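Side-chain contacts in scarecrow-like protein 3 (PDB 6KPB), which probably regulates transcription in plant development as a GRAS-family factor, binding zinc-finger proteins of the IDD group such as JACKDAW: residues Met93-Ala98 with Lys391-Leu396; Val148-Thr153 with Ala174-Gln179; Phe375-Thr380 with Ile467-Arg472; Lys421-Ile426 with Ser478-Arg483. One frame throughout, in Å; residues are numbered along the deposited sequence.

Overall arrangement
All four contacts are largely buried, contact 3 alone having an exposed touching residue, T380, yet their chemistry differs with place in the GRAS fold. Contact 1 is a salt bridge between two helices, and it touches contact 3, whose helix 360-381 packs F375 against I96 and E393. Contacts 2, 3 and 4 each lay a CH group or a sulfur over an aromatic face, and none has a hydrogen bond across its segments. Contacts 3 and 4 hang from neighbouring strands of one sheet, 464-469 and 472-482. Contact 2 meets contact 3 where V148 packs on I467. Contacts 1 and 4 lie on opposite sides of the chain's centre, about 33 Å apart between centres.

Contact 1 of 4, residues Met93-Ala98 with Lys391-Leu396; sequences MQRIAA and KVEKML
R95 reaches from helix 92-109 to E393 of helix 387-406, the sole pair to touch between the two segments. Its chain bends about the CG-CD bond (chi3 103°), turning the NE and NH2 side of the guanidinium toward the acid. Both nitrogens grip one oxygen side-on: R95 NE lies 2.9 Å and R95 NH2 3.1 Å from E393 OE1, which is met on its syn side. OE1 stays near the guanidinium plane, although the carboxylate is turned 65° from it. A weaker bond runs from NE to OE2, an oxygen that also pairs with R389. The bridge ties the predicted first leucine-repeat region to the predicted PFYRE region within the helical part of the GRAS domain. Arginine suits this buried place because its N-H groups serve several acceptors, NH1 reaching the carbonyl of G90. A leucine here would probably leave E393 with R389 as its remaining cationic mate and the G90 carbonyl without this donor. The next residue, I96, packs on F375 of helix 360-381.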
loop_
_atom_site.group_PDB
_atom_site.type_symbol
_atom_site.label_atom_id
_atom_site.label_comp_id
_atom_site.label_asym_id
_atom_site.label_seq_id
_atom_site.Cartn_x
_atom_site.Cartn_y
_atom_site.Cartn_z
ATOM N N MET A 93 -14.023 5.348 20.505
ATOM C CA MET A 93 -14.744 6.282 19.647
ATOM C C MET A 93 -13.814 6.973 18.659
ATOM O O MET A 93 -14.222 7.263 17.528
ATOM C CB MET A 93 -15.484 7.314 20.494
ATOM C CG MET A 93 -16.677 7.912 19.782
ATOM S SD MET A 93 -17.859 6.631 19.318
ATOM C CE MET A 93 -18.470 7.271 17.762
ATOM N N GLN A 94 -12.569 7.240 19.057
ATOM C CA GLN A 94 -11.611 7.822 18.123
ATOM C C GLN A 94 -11.300 6.858 16.989
ATOM O O GLN A 94 -11.167 7.270 15.831
ATOM C CB GLN A 94 -10.326 8.211 18.853
ATOM C CG GLN A 94 -10.526 9.208 19.974
ATOM C CD GLN A 94 -9.218 9.691 20.566
ATOM O OE1 GLN A 94 -8.742 9.159 21.570
ATOM N NE2 GLN A 94 -8.631 10.711 19.951
ATOM N N ARG A 95 -11.173 5.568 17.304
ATOM C CA ARG A 95 -10.899 4.578 16.270
ATOM C C ARG A 95 -12.112 4.387 15.367
ATOM O O ARG A 95 -11.982 4.359 14.138
ATOM C CB ARG A 95 -10.472 3.260 16.918
ATOM C CG ARG A 95 -9.211 3.389 17.775
ATOM C CD ARG A 95 -9.102 2.271 18.804
ATOM N NE ARG A 95 -8.147 1.236 18.416
ATOM C CZ ARG A 95 -6.874 1.214 18.800
ATOM N NH1 ARG A 95 -6.400 2.173 19.581
ATOM N NH2 ARG A 95 -6.074 0.233 18.401
ATOM N N ILE A 96 -13.303 4.274 15.961
ATOM C CA ILE A 96 -14.532 4.168 15.173
ATOM C C ILE A 96 -14.665 5.359 14.233
ATOM O O ILE A 96 -14.909 5.201 13.030
ATOM C CB ILE A 96 -15.756 4.052 16.101
ATOM C CG1 ILE A 96 -15.847 2.651 16.707
ATOM C CG2 ILE A 96 -17.034 4.393 15.344
ATOM C CD1 ILE A 96 -16.421 1.619 15.765
ATOM N N ALA A 97 -14.498 6.570 14.769
ATOM C CA ALA A 97 -14.622 7.767 13.947
ATOM C C ALA A 97 -13.615 7.778 12.807
ATOM O O ALA A 97 -13.923 8.270 11.717
ATOM C CB ALA A 97 -14.457 9.016 14.812
ATOM N N ALA A 98 -12.417 7.227 13.025
ATOM C CA ALA A 98 -11.388 7.259 11.989
ATOM C C ALA A 98 -11.813 6.474 10.754
ATOM O O ALA A 98 -11.617 6.930 9.622
ATOM C CB ALA A 98 -10.070 6.718 12.539
ATOM N N LYS A 391 -4.554 -4.199 13.053
ATOM C CA LYS A 391 -4.733 -4.942 11.808
ATOM C C LYS A 391 -6.179 -5.392 11.640
ATOM O O LYS A 391 -6.776 -5.220 10.570
ATOM C CB LYS A 391 -3.798 -6.151 11.768
ATOM C CG LYS A 391 -2.353 -5.833 11.439
ATOM C CD LYS A 391 -1.722 -6.975 10.655
ATOM C CE LYS A 391 -0.221 -7.042 10.876
ATOM N NZ LYS A 391 0.102 -7.417 12.279
ATOM N N VAL A 392 -6.759 -5.975 12.690
ATOM C CA VAL A 392 -8.151 -6.416 12.622
ATOM C C VAL A 392 -9.074 -5.221 12.430
ATOM O O VAL A 392 -9.978 -5.239 11.585
ATOM C CB VAL A 392 -8.518 -7.222 13.881
ATOM C CG1 VAL A 392 -10.020 -7.451 13.951
ATOM C CG2 VAL A 392 -7.772 -8.549 13.897
ATOM N N GLU A 393 -8.851 -4.156 13.203
ATOM C CA GLU A 393 -9.723 -2.988 13.126
ATOM C C GLU A 393 -9.662 -2.335 11.750
ATOM O O GLU A 393 -10.678 -1.850 11.242
ATOM C CB GLU A 393 -9.354 -1.988 14.222
ATOM C CG GLU A 393 -9.793 -2.418 15.614
ATOM C CD GLU A 393 -9.199 -1.555 16.711
ATOM O OE1 GLU A 393 -8.236 -0.808 16.429
ATOM O OE2 GLU A 393 -9.692 -1.623 17.856
ATOM N N LYS A 394 -8.484 -2.323 11.124
ATOM C CA LYS A 394 -8.329 -1.692 9.816
ATOM C C LYS A 394 -8.661 -2.644 8.669
ATOM O O LYS A 394 -9.552 -2.365 7.860
ATOM C CB LYS A 394 -6.933 -1.179 9.647
ATOM C CG LYS A 394 -6.513 -1.112 8.215
ATOM C CD LYS A 394 -5.755 0.142 7.899
ATOM C CE LYS A 394 -6.324 0.780 6.656
ATOM N NZ LYS A 394 -5.325 1.618 5.970
ATOM N N MET A 395 -7.943 -3.767 8.578
ATOM C CA MET A 395 -8.041 -4.620 7.397
ATOM C C MET A 395 -9.366 -5.365 7.308
ATOM O O MET A 395 -9.734 -5.809 6.217
ATOM C CB MET A 395 -6.884 -5.619 7.370
ATOM C CG MET A 395 -5.512 -4.974 7.301
ATOM S SD MET A 395 -4.194 -6.152 6.949
ATOM C CE MET A 395 -2.779 -5.052 6.900
ATOM N N LEU A 396 -10.090 -5.515 8.417
ATOM C CA LEU A 396 -11.361 -6.231 8.420
ATOM C C LEU A 396 -12.530 -5.275 8.629
ATOM O O LEU A 396 -13.277 -5.004 7.686
ATOM C CB LEU A 396 -11.354 -7.331 9.483
ATOM C CG LEU A 396 -10.443 -8.523 9.185
ATOM C CD1 LEU A 396 -10.563 -9.584 10.269
ATOM C CD2 LEU A 396 -10.759 -9.111 7.818
#

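Contact 2 of 4, residues Val148-Thr153 with Ala174-Gln179; sequences VSYLLT and ASEPAQ
Q179 lies across one face of the Y150 ring, its side chain crossing the tyrosine at about a right angle. CB of Q179 stands 3.5 Å from the centroid of the Y150 ring and 7° off the ring normal, a CH-pi contact over the centre of the face. With CG anti to the backbone N (chi1 175°), Q179 CG comes over the rim, 3.5 Å from Y150 CD1; the extended chain then carries the amide along the same side. The amide carbon CD lies 3.5 Å from Y150 CE1, the amide plane tilted 24° from the ring. At the tip OE1 passes Y150 CE1 at 3.6 Å, while NE2 comes within 3.8 Å of T153 OG1 and gives its hydrogen bond to S255 OG on strand 251-257. Glutamine suits the place: its methylenes cover an aromatic while its amide reaches a polar partner. Beyond the ring, E176 CB meets Y150 OH at 3.5 Å, and the E176 carboxylate turns back in a weak capping bond to the N-H of A178. Within the predicted VHIID region, helix 145-160 thus meets the loop after parallel strand 166-171 and the start of helix 178-189, with F140 of helix 129-142 packing on Y150.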
loop_
_atom_site.group_PDB
_atom_site.type_symbol
_atom_site.label_atom_id
_atom_site.label_comp_id
_atom_site.label_asym_id
_atom_site.label_seq_id
_atom_site.Cartn_x
_atom_site.Cartn_y
_atom_site.Cartn_z
ATOM N N VAL A 148 -17.193 -20.819 17.388
ATOM C CA VAL A 148 -18.576 -21.202 17.658
ATOM C C VAL A 148 -19.254 -21.673 16.377
ATOM O O VAL A 148 -19.928 -22.710 16.357
ATOM C CB VAL A 148 -19.341 -20.033 18.304
ATOM C CG1 VAL A 148 -20.833 -20.336 18.348
ATOM C CG2 VAL A 148 -18.812 -19.758 19.703
ATOM N N SER A 149 -19.081 -20.915 15.290
ATOM C CA SER A 149 -19.646 -21.305 14.003
ATOM C C SER A 149 -19.144 -22.681 13.580
ATOM O O SER A 149 -19.937 -23.563 13.232
ATOM C CB SER A 149 -19.305 -20.254 12.946
ATOM O OG SER A 149 -19.773 -20.641 11.664
ATOM N N TYR A 150 -17.825 -22.887 13.620
ATOM C CA TYR A 150 -17.259 -24.172 13.218
ATOM C C TYR A 150 -17.802 -25.311 14.071
ATOM O O TYR A 150 -18.159 -26.373 13.547
ATOM C CB TYR A 150 -15.735 -24.125 13.302
ATOM C CG TYR A 150 -15.089 -23.182 12.311
ATOM C CD1 TYR A 150 -15.778 -22.738 11.188
ATOM C CD2 TYR A 150 -13.786 -22.736 12.499
ATOM C CE1 TYR A 150 -15.186 -21.879 10.281
ATOM C CE2 TYR A 150 -13.188 -21.876 11.600
ATOM C CZ TYR A 150 -13.891 -21.450 10.495
ATOM O OH TYR A 150 -13.292 -20.594 9.600
ATOM N N LEU A 151 -17.876 -25.108 15.388
ATOM C CA LEU A 151 -18.385 -26.151 16.274
ATOM C C LEU A 151 -19.829 -26.500 15.933
ATOM O O LEU A 151 -20.184 -27.679 15.817
ATOM C CB LEU A 151 -18.263 -25.699 17.732
ATOM C CG LEU A 151 -18.407 -26.714 18.872
ATOM C CD1 LEU A 151 -17.781 -26.144 20.139
ATOM C CD2 LEU A 151 -19.861 -27.095 19.136
ATOM N N LEU A 152 -20.679 -25.483 15.773
ATOM C CA LEU A 152 -22.095 -25.732 15.521
ATOM C C LEU A 152 -22.318 -26.376 14.158
ATOM O O LEU A 152 -23.127 -27.301 14.028
ATOM C CB LEU A 152 -22.884 -24.428 15.635
ATOM C CG LEU A 152 -23.042 -23.860 17.049
ATOM C CD1 LEU A 152 -23.666 -22.468 17.018
ATOM C CD2 LEU A 152 -23.872 -24.809 17.903
ATOM N N THR A 153 -21.607 -25.904 13.130
ATOM C CA THR A 153 -21.819 -26.438 11.788
ATOM C C THR A 153 -21.256 -27.848 11.652
ATOM O O THR A 153 -21.838 -28.687 10.955
ATOM C CB THR A 153 -21.198 -25.510 10.744
ATOM O OG1 THR A 153 -19.788 -25.411 10.969
ATOM C CG2 THR A 153 -21.820 -24.125 10.824
ATOM N N ALA A 174 -12.905 -21.417 1.664
ATOM C CA ALA A 174 -11.941 -22.336 2.268
ATOM C C ALA A 174 -10.659 -21.581 2.624
ATOM O O ALA A 174 -9.610 -21.720 1.992
ATOM C CB ALA A 174 -11.665 -23.499 1.326
ATOM N N SER A 175 -10.762 -20.776 3.679
ATOM C CA SER A 175 -9.648 -19.964 4.154
ATOM C C SER A 175 -8.998 -20.497 5.421
ATOM O O SER A 175 -7.774 -20.432 5.551
ATOM C CB SER A 175 -10.111 -18.521 4.389
ATOM O OG SER A 175 -11.327 -18.484 5.116
ATOM N N GLU A 176 -9.777 -21.033 6.358
ATOM C CA GLU A 176 -9.230 -21.532 7.616
ATOM C C GLU A 176 -9.363 -23.047 7.683
ATOM O O GLU A 176 -10.491 -23.563 7.739
ATOM C CB GLU A 176 -9.938 -20.884 8.807
ATOM C CG GLU A 176 -9.445 -21.391 10.151
ATOM C CD GLU A 176 -7.974 -21.107 10.372
ATOM O OE1 GLU A 176 -7.575 -19.927 10.276
ATOM O OE2 GLU A 176 -7.214 -22.066 10.629
ATOM N N PRO A 177 -8.258 -23.799 7.684
ATOM C CA PRO A 177 -8.362 -25.265 7.762
ATOM C C PRO A 177 -8.798 -25.789 9.122
ATOM O O PRO A 177 -9.097 -26.985 9.227
ATOM C CB PRO A 177 -6.943 -25.734 7.416
ATOM C CG PRO A 177 -6.068 -24.588 7.782
ATOM C CD PRO A 177 -6.868 -23.351 7.492
ATOM N N ALA A 178 -8.849 -24.945 10.158
ATOM C CA ALA A 178 -9.273 -25.407 11.476
ATOM C C ALA A 178 -10.711 -25.907 11.482
ATOM O O ALA A 178 -11.076 -26.710 12.348
ATOM C CB ALA A 178 -9.115 -24.283 12.502
ATOM N N GLN A 179 -11.533 -25.450 10.535
ATOM C CA GLN A 179 -12.925 -25.883 10.485
ATOM C C GLN A 179 -13.032 -27.373 10.188
ATOM O O GLN A 179 -13.838 -28.078 10.806
ATOM C CB GLN A 179 -13.683 -25.072 9.436
ATOM C CG GLN A 179 -15.116 -25.519 9.211
ATOM C CD GLN A 179 -15.843 -24.641 8.211
ATOM O OE1 GLN A 179 -15.218 -23.995 7.368
ATOM N NE2 GLN A 179 -17.166 -24.607 8.303
#

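Contact 3 of 4, residues Phe375-Thr380 with Ile467-Arg472; sequences FDCLET and ICWQDR
C377 faces W469 from above, its sulfur and CB spread over the two rings of the indole. SG sits over the five-membered ring, 3.5 Å from the centroid of that W469 ring and 20° off its normal, a sulfur-aromatic contact. Next to it, C377 CB stands almost exactly on the normal of the six-membered ring, 4.1 Å from that centroid, in a CH-pi contact. Cysteine suits the position: it is small enough for the helix to approach the indole closely, and its polarisable sulfur favours a pi face. W469 has CG anti to its backbone N (chi1 167°), which sends the indole out from the strand toward the helix. On the opposite face of the indole lies CG of the next residue, Q470, so the ring is sandwiched.

D376 and T380 approach obliquely at two different places: D376 CB lies 3.8 Å from W469 NE1, and T380 OG1 lies 3.8 Å from W469 CH2. The threonine hydroxyl donates to the carbonyl of C377 within the same helix, whereas the D376 carboxylate turns to a polar side chain of the bound peptide. Y456 adds an edge-to-face contact to W469. This packing joins helix 360-381, in the predicted PFYRE region, to a beta hairpin of the predicted SAW region, closed by the type II' turn from W469 to R472.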
loop_
_atom_site.group_PDB
_atom_site.type_symbol
_atom_site.label_atom_id
_atom_site.label_comp_id
_atom_site.label_asym_id
_atom_site.label_seq_id
_atom_site.Cartn_x
_atom_site.Cartn_y
_atom_site.Cartn_z
ATOM N N PHE A 375 -15.751 -3.044 18.123
ATOM C CA PHE A 375 -14.601 -2.303 18.629
ATOM C C PHE A 375 -14.559 -2.276 20.150
ATOM O O PHE A 375 -13.497 -2.012 20.723
ATOM C CB PHE A 375 -14.612 -0.872 18.088
ATOM C CG PHE A 375 -14.028 -0.736 16.709
ATOM C CD1 PHE A 375 -14.622 -1.359 15.621
ATOM C CD2 PHE A 375 -12.892 0.028 16.496
ATOM C CE1 PHE A 375 -14.090 -1.228 14.353
ATOM C CE2 PHE A 375 -12.354 0.161 15.231
ATOM C CZ PHE A 375 -12.955 -0.468 14.157
ATOM N N ASP A 376 -15.686 -2.539 20.816
ATOM C CA ASP A 376 -15.703 -2.516 22.274
ATOM C C ASP A 376 -15.037 -3.760 22.852
ATOM O O ASP A 376 -14.338 -3.677 23.869
ATOM C CB ASP A 376 -17.141 -2.386 22.780
ATOM C CG ASP A 376 -17.223 -1.776 24.167
ATOM O OD1 ASP A 376 -16.389 -2.121 25.030
ATOM O OD2 ASP A 376 -18.131 -0.949 24.396
ATOM N N CYS A 377 -15.241 -4.921 22.218
ATOM C CA CYS A 377 -14.580 -6.144 22.668
ATOM C C CYS A 377 -13.071 -5.954 22.732
ATOM O O CYS A 377 -12.438 -6.230 23.758
ATOM C CB CYS A 377 -14.917 -7.311 21.736
ATOM S SG CYS A 377 -16.612 -7.377 21.132
ATOM N N LEU A 378 -12.480 -5.475 21.636
ATOM C CA LEU A 378 -11.033 -5.299 21.586
ATOM C C LEU A 378 -10.555 -4.315 22.644
ATOM O O LEU A 378 -9.474 -4.486 23.218
ATOM C CB LEU A 378 -10.613 -4.835 20.192
ATOM C CG LEU A 378 -10.807 -5.872 19.086
ATOM C CD1 LEU A 378 -10.616 -5.250 17.715
ATOM C CD2 LEU A 378 -9.844 -7.029 19.287
ATOM N N GLU A 379 -11.352 -3.281 22.924
ATOM C CA GLU A 379 -10.945 -2.284 23.910
ATOM C C GLU A 379 -10.886 -2.879 25.311
ATOM O O GLU A 379 -9.981 -2.559 26.088
ATOM C CB GLU A 379 -11.898 -1.089 23.871
ATOM C CG GLU A 379 -11.608 -0.015 24.911
ATOM C CD GLU A 379 -10.252 0.644 24.722
ATOM O OE1 GLU A 379 -9.693 1.151 25.717
ATOM O OE2 GLU A 379 -9.746 0.659 23.580
ATOM N N THR A 380 -11.833 -3.755 25.650
ATOM C CA THR A 380 -11.860 -4.348 26.980
ATOM C C THR A 380 -10.886 -5.507 27.141
ATOM O O THR A 380 -10.743 -6.018 28.257
ATOM C CB THR A 380 -13.271 -4.838 27.320
ATOM O OG1 THR A 380 -13.584 -5.991 26.528
ATOM C CG2 THR A 380 -14.296 -3.750 27.051
ATOM N N ILE A 467 -24.910 -15.072 17.958
ATOM C CA ILE A 467 -23.743 -14.734 18.765
ATOM C C ILE A 467 -23.782 -13.242 19.062
ATOM O O ILE A 467 -23.730 -12.415 18.144
ATOM C CB ILE A 467 -22.441 -15.122 18.051
ATOM C CG1 ILE A 467 -22.503 -16.578 17.586
ATOM C CG2 ILE A 467 -21.254 -14.916 18.975
ATOM C CD1 ILE A 467 -21.307 -17.006 16.765
ATOM N N CYS A 468 -23.871 -12.894 20.342
ATOM C CA CYS A 468 -23.989 -11.511 20.771
ATOM C C CYS A 468 -22.771 -11.088 21.579
ATOM O O CYS A 468 -22.136 -11.904 22.253
ATOM C CB CYS A 468 -25.246 -11.298 21.622
ATOM S SG CYS A 468 -26.798 -11.756 20.829
ATOM N N TRP A 469 -22.450 -9.801 21.498
ATOM C CA TRP A 469 -21.554 -9.144 22.440
ATOM C C TRP A 469 -22.409 -8.259 23.334
ATOM O O TRP A 469 -23.108 -7.369 22.836
ATOM C CB TRP A 469 -20.484 -8.318 21.727
ATOM C CG TRP A 469 -19.742 -7.401 22.652
ATOM C CD1 TRP A 469 -19.901 -6.050 22.767
ATOM C CD2 TRP A 469 -18.738 -7.770 23.606
ATOM N NE1 TRP A 469 -19.050 -5.555 23.727
ATOM C CE2 TRP A 469 -18.326 -6.590 24.255
ATOM C CE3 TRP A 469 -18.142 -8.983 23.966
ATOM C CZ2 TRP A 469 -17.349 -6.587 25.249
ATOM C CZ3 TRP A 469 -17.173 -8.977 24.952
ATOM C CH2 TRP A 469 -16.786 -7.788 25.582
ATOM N N GLN A 470 -22.352 -8.509 24.642
ATOM C CA GLN A 470 -23.291 -7.912 25.584
ATOM C C GLN A 470 -24.713 -8.211 25.127
ATOM O O GLN A 470 -25.128 -9.374 25.101
ATOM C CB GLN A 470 -23.058 -6.403 25.718
ATOM C CG GLN A 470 -21.612 -6.005 26.005
ATOM C CD GLN A 470 -21.160 -6.363 27.412
ATOM O OE1 GLN A 470 -21.039 -7.537 27.762
ATOM N NE2 GLN A 470 -20.904 -5.344 28.226
ATOM N N ASP A 471 -25.461 -7.179 24.745
ATOM C CA ASP A 471 -26.811 -7.348 24.222
ATOM C C ASP A 471 -26.893 -7.159 22.714
ATOM O O ASP A 471 -27.982 -7.291 22.147
ATOM C CB ASP A 471 -27.773 -6.373 24.910
ATOM C CG ASP A 471 -28.104 -6.784 26.333
ATOM O OD1 ASP A 471 -27.603 -7.834 26.786
ATOM O OD2 ASP A 471 -28.869 -6.052 26.998
ATOM N N ARG A 472 -25.777 -6.862 22.052
ATOM C CA ARG A 472 -25.795 -6.528 20.634
ATOM C C ARG A 472 -25.601 -7.784 19.796
ATOM O O ARG A 472 -24.573 -8.460 19.946
ATOM C CB ARG A 472 -24.707 -5.521 20.311
ATOM C CG ARG A 472 -24.720 -5.036 18.872
ATOM C CD ARG A 472 -25.893 -4.106 18.620
ATOM N NE ARG A 472 -25.995 -3.725 17.214
ATOM C CZ ARG A 472 -26.825 -2.796 16.751
ATOM N NH1 ARG A 472 -27.624 -2.144 17.584
ATOM N NH2 ARG A 472 -26.851 -2.514 15.456
#

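Contact 4 of 4, residues Lys421-Ile426 with Ser478-Arg483; sequences KWSQRI and SAWRCR
I426 has CG2 anti to its backbone N, because CG1 takes the place beside that nitrogen (chi1 -69°), and the methyl is thereby presented to W480. W480 in turn has CG anti to its carbonyl carbon (chi1 -50°), bringing the indole off the strand with one face against the helix. I426 CG2 lies 3.8 Å from the centroid of the five-membered ring of W480, 21° off its normal, a CH-pi contact over the face. The other branch ends at I426 CD1, 3.8 Å from W480 NE1. A beta-branched isoleucine can rest two limbs on one flat surface, and a tryptophan offers it that broad face and an N-H at its edge for S478. One turn earlier, S423 OG meets the ring edge at W480 CH2, 3.7 Å away, while hydrogen-bonding to the L419 carbonyl. The indole's rotation is steadied by a bond from W480 NE1 to S478 OG, 2.7 Å long. Replacing W480 with an alanine is likely to open a gap beside I426 and leave S478 OG without this donor. This is helix-on-sheet packing inside the predicted SAW region, helix 419-428 lying against strand 472-482, with F431 of the adjoining strand touching both I426 and W480.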
loop_
_atom_site.group_PDB
_atom_site.type_symbol
_atom_site.label_atom_id
_atom_site.label_comp_id
_atom_site.label_asym_id
_atom_site.label_seq_id
_atom_site.Cartn_x
_atom_site.Cartn_y
_atom_site.Cartn_z
ATOM N N LYS A 421 -34.647 -12.057 7.950
ATOM C CA LYS A 421 -34.696 -11.915 6.498
ATOM C C LYS A 421 -34.074 -13.119 5.803
ATOM O O LYS A 421 -34.596 -13.593 4.786
ATOM C CB LYS A 421 -33.994 -10.628 6.068
ATOM C CG LYS A 421 -34.872 -9.392 6.140
ATOM C CD LYS A 421 -34.467 -8.380 5.079
ATOM C CE LYS A 421 -35.538 -7.316 4.893
ATOM N NZ LYS A 421 -35.299 -6.498 3.669
ATOM N N TRP A 422 -32.960 -13.627 6.334
ATOM C CA TRP A 422 -32.310 -14.781 5.720
ATOM C C TRP A 422 -33.192 -16.020 5.790
ATOM O O TRP A 422 -33.238 -16.809 4.838
ATOM C CB TRP A 422 -30.961 -15.046 6.385
ATOM C CG TRP A 422 -29.912 -14.058 6.003
ATOM C CD1 TRP A 422 -29.307 -13.144 6.817
ATOM C CD2 TRP A 422 -29.350 -13.871 4.700
ATOM N NE1 TRP A 422 -28.397 -12.405 6.101
ATOM C CE2 TRP A 422 -28.404 -12.832 4.799
ATOM C CE3 TRP A 422 -29.552 -14.485 3.460
ATOM C CZ2 TRP A 422 -27.664 -12.393 3.705
ATOM C CZ3 TRP A 422 -28.815 -14.048 2.376
ATOM C CH2 TRP A 422 -27.884 -13.012 2.505
ATOM N N SER A 423 -33.901 -16.207 6.905
ATOM C CA SER A 423 -34.755 -17.380 7.053
ATOM C C SER A 423 -35.840 -17.407 5.984
ATOM O O SER A 423 -36.029 -18.422 5.305
ATOM C CB SER A 423 -35.372 -17.411 8.451
ATOM O OG SER A 423 -34.373 -17.580 9.441
ATOM N N GLN A 424 -36.561 -16.295 5.817
ATOM C CA GLN A 424 -37.561 -16.211 4.758
ATOM C C GLN A 424 -36.933 -16.465 3.394
ATOM O O GLN A 424 -37.462 -17.235 2.585
ATOM C CB GLN A 424 -38.239 -14.840 4.773
ATOM C CG GLN A 424 -38.984 -14.500 6.049
ATOM C CD GLN A 424 -39.777 -13.215 5.917
ATOM O OE1 GLN A 424 -40.184 -12.835 4.818
ATOM N NE2 GLN A 424 -39.993 -12.534 7.036
ATOM N N ARG A 425 -35.795 -15.823 3.129
ATOM C CA ARG A 425 -35.136 -15.955 1.834
ATOM C C ARG A 425 -34.723 -17.398 1.572
ATOM O O ARG A 425 -34.950 -17.934 0.481
ATOM C CB ARG A 425 -33.923 -15.024 1.784
ATOM C CG ARG A 425 -33.437 -14.694 0.388
ATOM C CD ARG A 425 -32.240 -13.757 0.435
ATOM N NE ARG A 425 -32.535 -12.501 1.120
ATOM C CZ ARG A 425 -33.117 -11.455 0.543
ATOM N NH1 ARG A 425 -33.342 -10.349 1.241
ATOM N NH2 ARG A 425 -33.479 -11.514 -0.733
ATOM N N ILE A 426 -34.124 -18.049 2.570
ATOM C CA ILE A 426 -33.665 -19.424 2.396
ATOM C C ILE A 426 -34.846 -20.388 2.369
ATOM O O ILE A 426 -34.866 -21.345 1.584
ATOM C CB ILE A 426 -32.651 -19.785 3.498
ATOM C CG1 ILE A 426 -31.354 -18.995 3.303
ATOM C CG2 ILE A 426 -32.368 -21.279 3.515
ATOM C CD1 ILE A 426 -30.362 -19.166 4.430
ATOM N N SER A 478 -27.178 -21.025 11.242
ATOM C CA SER A 478 -28.419 -21.734 10.966
ATOM C C SER A 478 -28.149 -22.902 10.027
ATOM O O SER A 478 -27.276 -22.831 9.157
ATOM C CB SER A 478 -29.472 -20.801 10.358
ATOM O OG SER A 478 -29.014 -20.234 9.143
ATOM N N ALA A 479 -28.919 -23.972 10.206
ATOM C CA ALA A 479 -28.790 -25.190 9.417
ATOM C C ALA A 479 -30.078 -25.440 8.646
ATOM O O ALA A 479 -31.176 -25.182 9.152
ATOM C CB ALA A 479 -28.464 -26.392 10.309
ATOM N N TRP A 480 -29.942 -25.948 7.421
ATOM C CA TRP A 480 -31.076 -26.087 6.517
ATOM C C TRP A 480 -30.960 -27.380 5.722
ATOM O O TRP A 480 -29.861 -27.832 5.391
ATOM C CB TRP A 480 -31.168 -24.892 5.560
ATOM C CG TRP A 480 -31.100 -23.577 6.265
ATOM C CD1 TRP A 480 -29.971 -22.889 6.613
ATOM C CD2 TRP A 480 -32.205 -22.793 6.725
ATOM N NE1 TRP A 480 -30.308 -21.724 7.259
ATOM C CE2 TRP A 480 -31.674 -21.641 7.340
ATOM C CE3 TRP A 480 -33.593 -22.950 6.675
ATOM C CZ2 TRP A 480 -32.482 -20.654 7.899
ATOM C CZ3 TRP A 480 -34.393 -21.969 7.232
ATOM C CH2 TRP A 480 -33.835 -20.837 7.835
ATOM N N ARG A 481 -32.116 -27.968 5.420
ATOM C CA ARG A 481 -32.218 -29.153 4.582
ATOM C C ARG A 481 -33.200 -28.878 3.453
ATOM O O ARG A 481 -34.018 -27.958 3.527
ATOM C CB ARG A 481 -32.683 -30.377 5.377
ATOM C CG ARG A 481 -34.103 -30.235 5.894
ATOM C CD ARG A 481 -34.669 -31.548 6.395
ATOM N NE ARG A 481 -35.942 -31.858 5.747
ATOM C CZ ARG A 481 -37.103 -31.299 6.074
ATOM N NH1 ARG A 481 -38.211 -31.641 5.430
ATOM N NH2 ARG A 481 -37.157 -30.394 7.043
ATOM N N CYS A 482 -33.126 -29.700 2.410
ATOM C CA CYS A 482 -33.960 -29.507 1.232
ATOM C C CYS A 482 -35.378 -30.000 1.485
ATOM O O CYS A 482 -35.580 -31.094 2.023
ATOM C CB CYS A 482 -33.357 -30.234 0.032
ATOM S SG CYS A 482 -31.793 -29.550 -0.535
ATOM N N ARG A 483 -36.360 -29.196 1.088
ATOM C CA ARG A 483 -37.762 -29.563 1.211
ATOM C C ARG A 483 -38.261 -30.169 -0.098
ATOM O O ARG A 483 -37.672 -29.970 -1.164
ATOM C CB ARG A 483 -38.607 -28.343 1.588
ATOM C CG ARG A 483 -39.989 -28.679 2.128
ATOM C CD ARG A 483 -40.872 -27.448 2.258
ATOM N NE ARG A 483 -40.417 -26.552 3.316
ATOM C CZ ARG A 483 -39.775 -25.408 3.103
ATOM N NH1 ARG A 483 -39.514 -25.013 1.864
ATOM N NH2 ARG A 483 -39.398 -24.658 4.127
#